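Local structure of aldolase (Escherichia coli, 6VOP) at residues G33-L38 with V97-T102. The protein belongs to the class II aldolase and adducin N-terminal domain family, of AraD-like fold, and is probably a metal-dependent enzyme. The protein carries 2 engineered substitutions. Residues are numbered along the deposited sequence; the frame is centred on the assembly and turned at random.
Sequences GNLSLL and VHLHST
Asn34 and His98 face each other across two antiparallel neighbours of the central sheet, as a hydrogen-bonded pair. Asn34 N gives its hydrogen to His98 O at 3.0 Å, nearly straight. His98 N returns a more bent bond to Asn34 O at 3.2 Å. Above this pair the two flat groups, turned 65° apart, meet in van der Waals contact: Asn34 OD1 sits in the ring plane at the CD2 edge, while ND2, tilted out of it, comes closest to His98 CD2 (3.5 Å). Asparagine suits this buried place because its flat amide fits the ring edge and OD1 can take a bond, here a weak one from His83 NE2. The ring extends with CG anti to N (chi1 169°), and the carbonyl of Pro167 engages its ND1, which helps to fix its rotation. On the other face Leu35 and Val97 lie side by side, pointing the same way, with Leu35 CD2 3.7 Å from Val97 CG1. The same methyl reaches Leu99 CD2 at 4.3 Å; branched aliphatic residues suit this face because helix 7-24 packs over it. Gly33 has a phi of 137°, seldom adopted by residues with a side chain, and its N lies over one face of the His100 ring. Asn34 and His98 thus form a polar face, and His100 follows just beyond the strand; with His165, the two histidines appear to turn donor atoms toward a common point with no metal modelled, consistent with a three-histidine metal site as in class II aldolases.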
ATOM      1  N   GLY A  33      -5.294  -8.048  16.274  1.00 54.01           N
ATOM      2  CA  GLY A  33      -5.770  -9.149  15.459  1.00 38.83           C
ATOM      3  C   GLY A  33      -5.316 -10.511  15.937  1.00 44.66           C
ATOM      4  O   GLY A  33      -4.404 -10.615  16.763  1.00 49.45           O
ATOM      5  N   ASN A  34      -5.947 -11.562  15.418  1.00 39.57           N
ATOM      6  CA  ASN A  34      -5.619 -12.932  15.785  1.00 38.48           C
ATOM      7  C   ASN A  34      -6.269 -13.883  14.791  1.00 34.08           C
ATOM      8  O   ASN A  34      -7.355 -13.609  14.272  1.00 32.42           O
ATOM      9  CB  ASN A  34      -6.082 -13.256  17.210  1.00 45.52           C
ATOM     10  CG  ASN A  34      -7.459 -12.704  17.512  1.00 54.43           C
ATOM     11  OD1 ASN A  34      -8.469 -13.376  17.302  1.00 62.02           O
ATOM     12  ND2 ASN A  34      -7.509 -11.474  18.009  1.00 61.28           N
ATOM     13  N   LEU A  35      -5.591 -15.001  14.536  1.00 33.05           N
ATOM     14  CA  LEU A  35      -6.082 -16.043  13.647  1.00 29.63           C
ATOM     15  C   LEU A  35      -6.158 -17.369  14.389  1.00 29.96           C
ATOM     16  O   LEU A  35      -5.394 -17.617  15.327  1.00 31.92           O
ATOM     17  CB  LEU A  35      -5.181 -16.209  12.422  1.00 23.59           C
ATOM     18  CG  LEU A  35      -4.628 -14.924  11.817  1.00 33.42           C
ATOM     19  CD1 LEU A  35      -3.578 -15.250  10.769  1.00 37.78           C
ATOM     20  CD2 LEU A  35      -5.756 -14.106  11.218  1.00 31.00           C
ATOM     21  N   SER A  36      -7.080 -18.225  13.954  1.00 24.30           N
ATOM     22  CA  SER A  36      -7.211 -19.555  14.530  1.00 26.63           C
ATOM     23  C   SER A  36      -7.756 -20.512  13.480  1.00 27.11           C
ATOM     24  O   SER A  36      -8.517 -20.116  12.594  1.00 33.23           O
ATOM     25  CB  SER A  36      -8.114 -19.553  15.770  1.00 25.59           C
ATOM     26  OG  SER A  36      -9.476 -19.407  15.412  1.00 27.00           O
ATOM     27  N   LEU A  37      -7.352 -21.777  13.589  1.00 25.02           N
ATOM     28  CA  LEU A  37      -7.852 -22.834  12.724  1.00 27.56           C
ATOM     29  C   LEU A  37      -8.095 -24.086  13.555  1.00 34.39           C
ATOM     30  O   LEU A  37      -7.614 -24.211  14.685  1.00 37.26           O
ATOM     31  CB  LEU A  37      -6.885 -23.137  11.568  1.00 26.00           C
ATOM     32  CG  LEU A  37      -5.496 -23.704  11.885  1.00 28.95           C
ATOM     33  CD1 LEU A  37      -5.476 -25.231  11.819  1.00 30.53           C
ATOM     34  CD2 LEU A  37      -4.459 -23.120  10.938  1.00 28.73           C
ATOM     35  N   LEU A  38      -8.849 -25.017  12.978  1.00 42.09           N
ATOM     36  CA  LEU A  38      -9.170 -26.283  13.625  1.00 31.40           C
ATOM     37  C   LEU A  38      -8.206 -27.356  13.136  1.00 32.12           C
ATOM     38  O   LEU A  38      -8.098 -27.596  11.929  1.00 33.15           O
ATOM     39  CB  LEU A  38     -10.613 -26.697  13.337  1.00 34.28           C
ATOM     40  CG  LEU A  38     -11.695 -26.192  14.293  1.00 48.50           C
ATOM     41  CD1 LEU A  38     -12.972 -26.999  14.114  1.00 41.51           C
ATOM     42  CD2 LEU A  38     -11.218 -26.249  15.733  1.00 47.67           C
ATOM     43  N   VAL A  97     -10.655 -15.724  11.049  1.00 26.90           N
ATOM     44  CA  VAL A  97      -9.717 -14.635  10.807  1.00 22.15           C
ATOM     45  C   VAL A  97     -10.335 -13.357  11.359  1.00 30.85           C
ATOM     46  O   VAL A  97     -11.434 -12.963  10.946  1.00 30.17           O
ATOM     47  CB  VAL A  97      -9.382 -14.486   9.314  1.00 22.53           C
ATOM     48  CG1 VAL A  97      -8.588 -13.212   9.070  1.00 22.13           C
ATOM     49  CG2 VAL A  97      -8.614 -15.700   8.821  1.00 23.94           C
ATOM     50  N   HIS A  98      -9.637 -12.715  12.293  1.00 28.11           N
ATOM     51  CA  HIS A  98     -10.110 -11.489  12.929  1.00 31.49           C
ATOM     52  C   HIS A  98      -9.016 -10.436  12.821  1.00 29.61           C
ATOM     53  O   HIS A  98      -7.959 -10.568  13.449  1.00 36.18           O
ATOM     54  CB  HIS A  98     -10.494 -11.734  14.389  1.00 42.20           C
ATOM     55  CG  HIS A  98     -10.732 -10.477  15.168  1.00 50.73           C
ATOM     56  ND1 HIS A  98     -11.426  -9.404  14.653  1.00 51.93           N
ATOM     57  CD2 HIS A  98     -10.370 -10.125  16.424  1.00 51.80           C
ATOM     58  CE1 HIS A  98     -11.480  -8.443  15.557  1.00 49.56           C
ATOM     59  NE2 HIS A  98     -10.847  -8.854  16.641  1.00 49.17           N
ATOM     60  N   LEU A  99      -9.269  -9.399  12.028  1.00 26.79           N
ATOM     61  CA  LEU A  99      -8.343  -8.294  11.850  1.00 23.03           C
ATOM     62  C   LEU A  99      -9.098  -6.979  11.989  1.00 30.36           C
ATOM     63  O   LEU A  99     -10.322  -6.929  11.860  1.00 41.71           O
ATOM     64  CB  LEU A  99      -7.647  -8.352  10.484  1.00 28.66           C
ATOM     65  CG  LEU A  99      -6.851  -9.616  10.155  1.00 32.95           C
ATOM     66  CD1 LEU A  99      -6.269  -9.523   8.757  1.00 29.11           C
ATOM     67  CD2 LEU A  99      -5.753  -9.830  11.179  1.00 40.37           C
ATOM     68  N   HIS A 100      -8.355  -5.915  12.266  1.00 32.89           N
ATOM     69  CA  HIS A 100      -8.914  -4.561  12.294  1.00 27.79           C
ATOM     70  C   HIS A 100      -8.527  -3.800  11.035  1.00 32.94           C
ATOM     71  O   HIS A 100      -7.988  -2.693  11.081  1.00 46.80           O
ATOM     72  CB  HIS A 100      -8.461  -3.820  13.545  1.00 32.55           C
ATOM     73  CG  HIS A 100      -8.716  -4.566  14.818  1.00 37.83           C
ATOM     74  ND1 HIS A 100      -8.089  -4.247  16.001  1.00 40.84           N
ATOM     75  CD2 HIS A 100      -9.528  -5.615  15.093  1.00 42.44           C
ATOM     76  CE1 HIS A 100      -8.497  -5.071  16.950  1.00 42.79           C
ATOM     77  NE2 HIS A 100      -9.374  -5.908  16.427  1.00 38.78           N
ATOM     78  N   SER A 101      -8.801  -4.416   9.888  1.00 30.13           N
ATOM     79  CA  SER A 101      -8.447  -3.818   8.610  1.00 30.17           C
ATOM     80  C   SER A 101      -9.148  -2.477   8.428  1.00 34.38           C
ATOM     81  O   SER A 101     -10.272  -2.266   8.895  1.00 33.59           O
ATOM     82  CB  SER A 101      -8.805  -4.762   7.467  1.00 34.07           C
ATOM     83  OG  SER A 101      -8.559  -6.108   7.829  1.00 46.88           O
ATOM     84  N   THR A 102      -8.469  -1.580   7.708  1.00 39.07           N
ATOM     85  CA  THR A 102      -8.824  -0.164   7.701  1.00 32.08           C
ATOM     86  C   THR A 102     -10.270   0.055   7.269  1.00 32.52           C
ATOM     87  O   THR A 102     -11.069   0.648   8.003  1.00 38.56           O
ATOM     88  CB  THR A 102      -7.867   0.601   6.785  1.00 34.72           C
ATOM     89  OG1 THR A 102      -6.512   0.325   7.158  1.00 35.97           O
ATOM     90  CG2 THR A 102      -8.114   2.094   6.890  1.00 45.73           C
TER